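Local coordinates for sialidase B (Streptococcus pneumoniae serotype 4, PDB 4XJW), which hydrolyses alpha-(2->3)-, alpha-(2->6)- and alpha-(2->8)-linked terminal sialic acids of oligosaccharides, glycoproteins and glycolipids, at residues M68-G72 with P609-Y613; S90-S94 with E640-V646; V123-E127 with L187-L193. The protein carries 1 engineered substitution. All coordinates share one frame; numbering follows the deposited sequence. Where two conformers were deposited one is given.

Contact 1 of 3, residues M68-G72 with P609-Y613; sequences MRDSG and PSYGY
Ser71 and Tyr611 bring the two backbones nearest to each other, their CA atoms lying 5.4 Å apart. Residues 68-72 run off the end of strand 63-69 into a type I beta turn from Arg69 to Gly72, part of the hairpin that leads into strand 74-80 of the N-terminal, concanavalin-like domain. Closing the turn is the bond from Gly72 N to Arg69 O. Opposite it, residues 609-613 form an irregular loop of the beta-propeller domain between strands 597-605 and 616-620, tied to its own domain by backbone bonds of Tyr611 with Gly583 and of Tyr613 with Arg581.

One direct hydrogen bond joins the segments: Ser610 OG donates to Asp70 O over 2.6 Å. The hydroxyl meets the carbonyl oxygen almost end-on (C=O...donor angle 166°), and a chi1 of 61°, which sets OG between the backbone N and the carbonyl carbon of Ser610, aims it at the turn. Tyr611 lays the CE1 side of its ring against the backbone of the turn, from Asp70 O to Gly72 N. Asp70 O sits at the ring edge, near its plane, 3.3 Å from CE1, while Gly72 N comes equally close to CE1 from an oblique direction. Further along the ring, CZ packs on Gly72 CA at 3.6 Å, where the backbone has a positive phi that suits glycine. A second polar link runs through one water, which donates to Ser71 O and accepts from Gly612 N. At the far end of the ring, Met68 crosses Tyr611 at about a right angle, and a bend at chi3 (-77°) carries its terminal methyl CE to within 3.5 Å of Tyr611 OH.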
loop_
_atom_site.group_PDB
_atom_site.type_symbol
_atom_site.label_atom_id
_atom_site.label_comp_id
_atom_site.label_asym_id
_atom_site.label_seq_id
_atom_site.Cartn_x
_atom_site.Cartn_y
_atom_site.Cartn_z
ATOM N N MET A 68 12.534 12.198 -16.731
ATOM C CA MET A 68 11.594 11.148 -16.367
ATOM C C MET A 68 11.900 9.878 -17.146
ATOM O O MET A 68 12.659 9.888 -18.128
ATOM C CB MET A 68 10.149 11.561 -16.638
ATOM C CG MET A 68 9.858 11.821 -18.109
ATOM S SD MET A 68 8.116 12.178 -18.437
ATOM C CE MET A 68 7.388 10.546 -18.348
ATOM N N ARG A 69 11.296 8.786 -16.704
ATOM C CA ARG A 69 11.416 7.501 -17.384
ATOM C C ARG A 69 10.028 6.983 -17.692
ATOM O O ARG A 69 9.047 7.404 -17.062
ATOM C CB ARG A 69 12.161 6.482 -16.515
ATOM C CG ARG A 69 13.618 6.815 -16.254
ATOM C CD ARG A 69 14.322 5.663 -15.542
ATOM N NE ARG A 69 15.710 5.984 -15.215
ATOM C CZ ARG A 69 16.745 5.767 -16.024
ATOM N NH1 ARG A 69 16.564 5.227 -17.223
ATOM N NH2 ARG A 69 17.970 6.103 -15.639
ATOM N N ASP A 70 9.933 6.073 -18.655
ATOM C CA ASP A 70 8.624 5.547 -19.024
ATOM C C ASP A 70 8.039 4.595 -17.969
ATOM O O ASP A 70 6.949 4.059 -18.148
ATOM C CB ASP A 70 8.630 4.925 -20.428
ATOM C CG ASP A 70 9.471 3.667 -20.518
ATOM O OD1 ASP A 70 10.065 3.262 -19.501
ATOM O OD2 ASP A 70 9.541 3.094 -21.627
ATOM N N SER A 71 8.774 4.409 -16.873
ATOM C CA SER A 71 8.308 3.663 -15.708
ATOM C C SER A 71 7.521 4.578 -14.787
ATOM O O SER A 71 6.861 4.110 -13.864
ATOM C CB SER A 71 9.505 3.152 -14.920
ATOM O OG SER A 71 10.261 4.253 -14.436
ATOM N N GLY A 72 7.617 5.882 -15.028
ATOM C CA GLY A 72 6.978 6.858 -14.163
ATOM C C GLY A 72 7.940 7.493 -13.171
ATOM O O GLY A 72 7.524 8.328 -12.363
ATOM N N PRO A 609 0.305 1.284 -19.584
ATOM C CA PRO A 609 0.710 -0.107 -19.368
ATOM C C PRO A 609 2.023 -0.231 -18.587
ATOM O O PRO A 609 2.232 -1.224 -17.882
ATOM C CB PRO A 609 0.884 -0.638 -20.797
ATOM C CG PRO A 609 -0.103 0.142 -21.596
ATOM C CD PRO A 609 -0.139 1.530 -20.968
ATOM N N SER A 610 2.900 0.766 -18.704
ATOM C CA SER A 610 4.200 0.706 -18.039
ATOM C C SER A 610 4.211 1.314 -16.630
ATOM O O SER A 610 5.215 1.223 -15.925
ATOM C CB SER A 610 5.253 1.404 -18.894
ATOM O OG SER A 610 4.915 2.765 -19.061
ATOM N N TYR A 611 3.112 1.945 -16.228
ATOM C CA TYR A 611 3.051 2.555 -14.902
ATOM C C TYR A 611 2.523 1.558 -13.864
ATOM O O TYR A 611 1.705 0.681 -14.181
ATOM C CB TYR A 611 2.221 3.834 -14.931
ATOM C CG TYR A 611 2.946 5.045 -15.489
ATOM C CD1 TYR A 611 4.145 4.920 -16.180
ATOM C CD2 TYR A 611 2.437 6.326 -15.294
ATOM C CE1 TYR A 611 4.808 6.035 -16.677
ATOM C CE2 TYR A 611 3.090 7.451 -15.789
ATOM C CZ TYR A 611 4.286 7.291 -16.486
ATOM O OH TYR A 611 4.962 8.384 -16.984
ATOM N N GLY A 612 3.023 1.676 -12.634
ATOM C CA GLY A 612 2.789 0.688 -11.593
ATOM C C GLY A 612 1.351 0.532 -11.133
ATOM O O GLY A 612 0.590 1.500 -11.018
ATOM N N TYR A 613 0.974 -0.709 -10.864
ATOM C CA TYR A 613 -0.337 -0.999 -10.296
ATOM C C TYR A 613 -0.252 -2.339 -9.601
ATOM O O TYR A 613 0.016 -3.355 -10.244
ATOM C CB TYR A 613 -1.386 -1.060 -11.409
ATOM C CG TYR A 613 -2.827 -1.068 -10.927
ATOM C CD1 TYR A 613 -3.485 -2.252 -10.580
ATOM C CD2 TYR A 613 -3.544 0.114 -10.857
ATOM C CE1 TYR A 613 -4.842 -2.237 -10.158
ATOM C CE2 TYR A 613 -4.871 0.146 -10.447
ATOM C CZ TYR A 613 -5.510 -1.026 -10.091
ATOM O OH TYR A 613 -6.829 -0.931 -9.691
HETATM O O HOH W 1 4.752 3.908 -12.129
#

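Contact 2 of 3, residues S90-S94 with E640-V646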
loop_
_atom_site.group_PDB
_atom_site.type_symbol
_atom_site.label_atom_id
_atom_site.label_comp_id
_atom_site.label_asym_id
_atom_site.label_seq_id
_atom_site.Cartn_x
_atom_site.Cartn_y
_atom_site.Cartn_z
ATOM N N SER A 90 16.479 10.717 -7.641
ATOM C CA SER A 90 15.285 10.280 -8.344
ATOM C C SER A 90 14.398 9.458 -7.431
ATOM O O SER A 90 14.834 9.005 -6.369
ATOM C CB SER A 90 15.668 9.447 -9.573
ATOM O OG SER A 90 16.184 8.195 -9.158
ATOM N N ARG A 91 13.146 9.277 -7.840
ATOM C CA ARG A 91 12.298 8.290 -7.208
ATOM C C ARG A 91 11.391 7.636 -8.238
ATOM O O ARG A 91 10.763 8.324 -9.046
ATOM C CB ARG A 91 11.434 8.892 -6.104
ATOM C CG ARG A 91 10.903 7.813 -5.170
ATOM C CD ARG A 91 9.684 8.307 -4.396
ATOM N NE ARG A 91 8.455 8.199 -5.177
ATOM C CZ ARG A 91 7.249 8.475 -4.691
ATOM N NH1 ARG A 91 7.129 8.877 -3.430
ATOM N NH2 ARG A 91 6.176 8.346 -5.473
ATOM N N PRO A 92 11.298 6.303 -8.199
ATOM C CA PRO A 92 10.345 5.594 -9.061
ATOM C C PRO A 92 8.894 6.007 -8.787
ATOM O O PRO A 92 8.612 6.635 -7.751
ATOM C CB PRO A 92 10.544 4.131 -8.654
ATOM C CG PRO A 92 12.006 4.081 -8.255
ATOM C CD PRO A 92 12.213 5.373 -7.510
ATOM N N ALA A 93 8.007 5.651 -9.721
ATOM C CA ALA A 93 6.552 5.740 -9.540
ATOM C C ALA A 93 6.113 7.095 -9.009
ATOM O O ALA A 93 5.417 7.169 -8.001
ATOM C CB ALA A 93 6.056 4.616 -8.618
ATOM N N SER A 94 6.522 8.161 -9.685
ATOM C CA SER A 94 6.180 9.517 -9.244
ATOM C C SER A 94 5.125 10.232 -10.099
ATOM O O SER A 94 4.659 11.308 -9.717
ATOM C CB SER A 94 7.450 10.367 -9.150
ATOM O OG SER A 94 8.311 9.874 -8.142
ATOM N N GLU A 640 11.612 -0.494 -6.158
ATOM C CA GLU A 640 10.537 0.434 -5.785
ATOM C C GLU A 640 10.067 0.268 -4.341
ATOM O O GLU A 640 8.931 0.595 -4.021
ATOM C CB GLU A 640 9.374 0.342 -6.793
ATOM C CG GLU A 640 9.830 0.582 -8.237
ATOM C CD GLU A 640 8.732 0.937 -9.218
ATOM O OE1 GLU A 640 7.536 0.999 -8.815
ATOM O OE2 GLU A 640 9.076 1.173 -10.401
ATOM N N LEU A 641 10.945 -0.256 -3.486
ATOM C CA LEU A 641 10.682 -0.369 -2.052
ATOM C C LEU A 641 10.628 1.013 -1.430
ATOM O O LEU A 641 11.271 1.949 -1.911
ATOM C CB LEU A 641 11.806 -1.146 -1.367
ATOM C CG LEU A 641 12.046 -2.550 -1.914
ATOM C CD1 LEU A 641 13.278 -3.115 -1.253
ATOM C CD2 LEU A 641 10.854 -3.428 -1.615
ATOM N N HIS A 642 9.834 1.150 -0.371
ATOM C CA HIS A 642 9.912 2.317 0.515
ATOM C C HIS A 642 9.577 3.639 -0.176
ATOM O O HIS A 642 10.330 4.626 -0.066
ATOM C CB HIS A 642 11.295 2.403 1.188
ATOM C CG HIS A 642 11.813 1.074 1.660
ATOM N ND1 HIS A 642 10.996 0.117 2.227
ATOM C CD2 HIS A 642 13.048 0.528 1.584
ATOM C CE1 HIS A 642 11.718 -0.958 2.504
ATOM N NE2 HIS A 642 12.970 -0.731 2.140
ATOM N N LEU A 643 8.441 3.655 -0.871
ATOM C CA LEU A 643 7.936 4.866 -1.509
ATOM C C LEU A 643 6.774 5.386 -0.699
ATOM O O LEU A 643 5.916 4.600 -0.285
ATOM C CB LEU A 643 7.455 4.587 -2.934
ATOM C CG LEU A 643 8.424 3.866 -3.877
ATOM C CD1 LEU A 643 7.757 3.558 -5.210
ATOM C CD2 LEU A 643 9.695 4.663 -4.086
ATOM N N SER A 644 6.743 6.701 -0.509
ATOM C CA SER A 644 5.642 7.329 0.209
ATOM C C SER A 644 4.537 7.852 -0.710
ATOM O O SER A 644 4.787 8.322 -1.828
ATOM C CB SER A 644 6.167 8.450 1.091
ATOM O OG SER A 644 7.009 7.930 2.095
ATOM N N ASN A 645 3.303 7.752 -0.222
ATOM C CA ASN A 645 2.141 8.348 -0.882
ATOM C C ASN A 645 1.900 7.811 -2.283
ATOM O O ASN A 645 1.581 8.564 -3.217
ATOM C CB ASN A 645 2.246 9.881 -0.882
ATOM C CG ASN A 645 2.067 10.478 0.490
ATOM O OD1 ASN A 645 1.911 9.762 1.475
ATOM N ND2 ASN A 645 2.102 11.807 0.567
ATOM N N VAL A 646 2.033 6.491 -2.409
ATOM C CA VAL A 646 1.730 5.792 -3.658
ATOM C C VAL A 646 0.395 5.039 -3.623
ATOM O O VAL A 646 -0.090 4.614 -4.666
ATOM C CB VAL A 646 2.870 4.848 -4.071
ATOM C CG1 VAL A 646 4.085 5.663 -4.528
ATOM C CG2 VAL A 646 3.233 3.903 -2.906
HETATM O O HOH W 2 3.569 9.458 -5.440
HETATM O O HOH W 3 8.592 3.698 -11.667
#
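Arg91 reaches from the end of strand 85-91 to Leu643, Ser644 and Val646, forming the tightly packed half of this contact. Its CG stands anti to the backbone N (chi1 -162°), and a bend at chi3 turns the guanidinium back to the carbonyls of the next two residues. NE donates nearly end-on to Pro92 O over 3.0 Å, and NH2 to Ala93 O over 2.9 Å from above the carbonyl plane; both acceptors lie close to the guanidinium plane. These bonds fix the group's rotation, while NH1 crosses to Ser644 O (2.9 Å), arriving in the carbonyl plane on a lone pair at 137°, though the oxygen is tilted from the guanidinium plane and the bond bent. Leu643 places CB over the centre of one guanidinium face and presses CD2 against Arg91 CG at 3.5 Å. Val646 CG1 touches NH2, which also donates to a water on Asn645 O.

Toward Glu640 the fit is looser and partly water-mediated. Pro92 and Glu640 lie alongside in opposite senses, with Pro92 CB 3.6 Å from Glu640 CG. The carboxylate makes no direct bond to residues 90-94: OE2 accepts from a water that accepts a hydrogen bond from Ala93 N, whereas OE1 is held by Asp634 N. Ala93 CB bridges the two halves, 4.0 Å from Leu643 CD1 and 3.9 Å from Glu640 OE1.

Val646 lies about 7 Å (side chains) from Arg207, probably substrate-binding. The contact seats the end of edge strand 85-91 of the concanavalin-like domain, with the loop after it, on a loop of the catalytic beta-propeller characteristic of family 33 sialidases.

Contact 3 of 3, residues V123-E127 with L187-L193; sequences VNGIE and LSNPFQL
Asn124 and Asn189 meet at the type I' turn from Val123 to Ile126, the tight beta-hairpin turn between strands 118-123 and 126-132 of the concanavalin-like domain. Residues 187-193 belong to the loop from helix 179-182 to strand 205-213, which leads toward the propeller. The two asparagine side chains cross with the amide planes 76° apart. Asn189 ND2 donates to the backbone Asn124 O over 2.9 Å, approaching from above the carbonyl plane, not along a lone pair. Asn189 OD1 lies 3.2 Å from Asn124 CB. The two OD1 atoms, both acceptors, are close without being bonded; that of Asn124 accepts from Thr107 N and its ND2 donates to Asn106 OD1, so this amide is turned to the neighbouring strand 102-113.

Phe191 comes edge-on to Asn124, with CE1 3.9 Å from Asn124 CB, which lies in the ring plane. A chi1 of 69° swings the phenyl toward the hairpin, where CZ also meets Ile126 CD1 at 3.9 Å as the two side chains cross at a slant. Trp96 lies almost parallel to the same phenyl. Leu193 extends this apolar patch past Ile126, CD1 lying 4.3 Å from Ile126 CG1.

On the exposed side of the turn, near a bound dimethyl sulfoxide, probably from the cryoprotectant, Leu187 lays both methyls against the backbone of Gly125: its CD1 rests 3.9 Å from Gly125 CA and its CD2 3.8 Å from Gly125 N.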
loop_
_atom_site.group_PDB
_atom_site.type_symbol
_atom_site.label_atom_id
_atom_site.label_comp_id
_atom_site.label_asym_id
_atom_site.label_seq_id
_atom_site.Cartn_x
_atom_site.Cartn_y
_atom_site.Cartn_z
ATOM N N VAL A 123 5.903 16.103 -6.931
ATOM C CA VAL A 123 5.094 15.895 -8.121
ATOM C C VAL A 123 3.677 15.628 -7.665
ATOM O O VAL A 123 3.475 14.804 -6.776
ATOM C CB VAL A 123 5.603 14.710 -8.961
ATOM C CG1 VAL A 123 4.723 14.541 -10.186
ATOM C CG2 VAL A 123 7.050 14.926 -9.380
ATOM N N ASN A 124 2.714 16.350 -8.242
ATOM C CA ASN A 124 1.304 16.187 -7.902
ATOM C C ASN A 124 1.015 16.372 -6.411
ATOM O O ASN A 124 0.164 15.691 -5.835
ATOM C CB ASN A 124 0.768 14.867 -8.466
ATOM C CG ASN A 124 0.862 14.833 -9.970
ATOM O OD1 ASN A 124 0.813 15.884 -10.604
ATOM N ND2 ASN A 124 1.016 13.656 -10.551
ATOM N N GLY A 125 1.745 17.300 -5.802
ATOM C CA GLY A 125 1.526 17.652 -4.417
ATOM C C GLY A 125 2.123 16.670 -3.435
ATOM O O GLY A 125 1.776 16.669 -2.254
ATOM N N ILE A 126 3.019 15.824 -3.930
ATOM C CA ILE A 126 3.675 14.826 -3.106
ATOM C C ILE A 126 5.194 15.018 -3.144
ATOM O O ILE A 126 5.805 15.016 -4.221
ATOM C CB ILE A 126 3.334 13.411 -3.608
ATOM C CG1 ILE A 126 1.832 13.149 -3.457
ATOM C CG2 ILE A 126 4.112 12.358 -2.841
ATOM C CD1 ILE A 126 1.375 11.861 -4.142
ATOM N N GLU A 127 5.809 15.177 -1.973
ATOM C CA GLU A 127 7.267 15.229 -1.885
ATOM C C GLU A 127 7.851 13.861 -2.165
ATOM O O GLU A 127 7.666 12.925 -1.383
ATOM C CB GLU A 127 7.718 15.702 -0.505
ATOM C CG GLU A 127 9.214 15.931 -0.425
ATOM C CD GLU A 127 9.697 16.165 0.993
ATOM O OE1 GLU A 127 9.354 17.212 1.566
ATOM O OE2 GLU A 127 10.418 15.292 1.517
ATOM N N LEU A 187 -3.176 22.308 -8.220
ATOM C CA LEU A 187 -2.902 21.005 -8.808
ATOM C C LEU A 187 -3.997 20.598 -9.785
ATOM O O LEU A 187 -5.090 21.169 -9.784
ATOM C CB LEU A 187 -2.778 19.948 -7.708
ATOM C CG LEU A 187 -1.719 20.214 -6.636
ATOM C CD1 LEU A 187 -1.837 19.235 -5.499
ATOM C CD2 LEU A 187 -0.312 20.129 -7.235
ATOM N N SER A 188 -3.707 19.590 -10.601
ATOM C CA SER A 188 -4.693 19.043 -11.528
ATOM C C SER A 188 -4.680 17.532 -11.391
ATOM O O SER A 188 -4.631 16.811 -12.391
ATOM C CB SER A 188 -4.351 19.440 -12.965
ATOM O OG SER A 188 -4.212 20.847 -13.090
ATOM N N ASN A 189 -4.712 17.062 -10.144
ATOM C CA ASN A 189 -4.563 15.642 -9.862
ATOM C C ASN A 189 -5.800 14.825 -10.211
ATOM O O ASN A 189 -6.930 15.248 -9.946
ATOM C CB ASN A 189 -4.244 15.410 -8.384
ATOM C CG ASN A 189 -2.866 15.879 -7.996
ATOM O OD1 ASN A 189 -2.050 16.246 -8.837
ATOM N ND2 ASN A 189 -2.598 15.865 -6.705
ATOM N N PRO A 190 -5.597 13.622 -10.768
ATOM C CA PRO A 190 -6.713 12.715 -11.060
ATOM C C PRO A 190 -7.075 11.830 -9.868
ATOM O O PRO A 190 -8.024 11.040 -9.956
ATOM C CB PRO A 190 -6.151 11.843 -12.181
ATOM C CG PRO A 190 -4.682 11.759 -11.858
ATOM C CD PRO A 190 -4.320 13.114 -11.305
ATOM N N PHE A 191 -6.339 11.975 -8.770
ATOM C CA PHE A 191 -6.470 11.097 -7.610
ATOM C C PHE A 191 -6.501 11.935 -6.327
ATOM O O PHE A 191 -6.180 13.130 -6.335
ATOM C CB PHE A 191 -5.244 10.168 -7.533
ATOM C CG PHE A 191 -3.971 10.909 -7.179
ATOM C CD1 PHE A 191 -3.209 11.516 -8.170
ATOM C CD2 PHE A 191 -3.556 11.018 -5.852
ATOM C CE1 PHE A 191 -2.049 12.220 -7.848
ATOM C CE2 PHE A 191 -2.412 11.731 -5.511
ATOM C CZ PHE A 191 -1.649 12.327 -6.522
ATOM N N GLN A 192 -6.853 11.294 -5.216
ATOM C CA GLN A 192 -6.664 11.896 -3.908
ATOM C C GLN A 192 -6.006 10.916 -2.949
ATOM O O GLN A 192 -5.868 9.719 -3.246
ATOM C CB GLN A 192 -7.994 12.399 -3.350
ATOM C CG GLN A 192 -9.066 11.346 -3.296
ATOM C CD GLN A 192 -10.475 11.949 -3.266
ATOM O OE1 GLN A 192 -11.206 11.939 -4.269
ATOM N NE2 GLN A 192 -10.862 12.456 -2.110
ATOM N N LEU A 193 -5.558 11.437 -1.811
ATOM C CA LEU A 193 -4.971 10.606 -0.771
ATOM C C LEU A 193 -5.949 10.448 0.387
ATOM O O LEU A 193 -6.575 11.421 0.827
ATOM C CB LEU A 193 -3.634 11.186 -0.283
ATOM C CG LEU A 193 -2.513 11.342 -1.316
ATOM C CD1 LEU A 193 -1.280 11.960 -0.670
ATOM C CD2 LEU A 193 -2.204 9.990 -1.934
#

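In the fold
Contacts 1 and 2 both bring the concanavalin-like domain against the propeller; their centres are 11 Å apart, and a probable hydrogen bond from Ser94 N to Gly72 O (2.9 Å) couples them. Contact 3, centred 14 Å from contact 2, touches it where Ile126 CD1 packs on Asn645 O (3.4 Å) and Leu193 CD1 on Asn645 ND2 (3.6 Å). It remains about 7 Å, nearest atoms, from contact 1. The propeller sides of contacts 1 and 2 approach the probable substrate site: Arg581 is about 10 Å from Tyr611 and 8 Å from Glu640, side chain to side chain. The residues lining the optactin pocket belong to none of these segments.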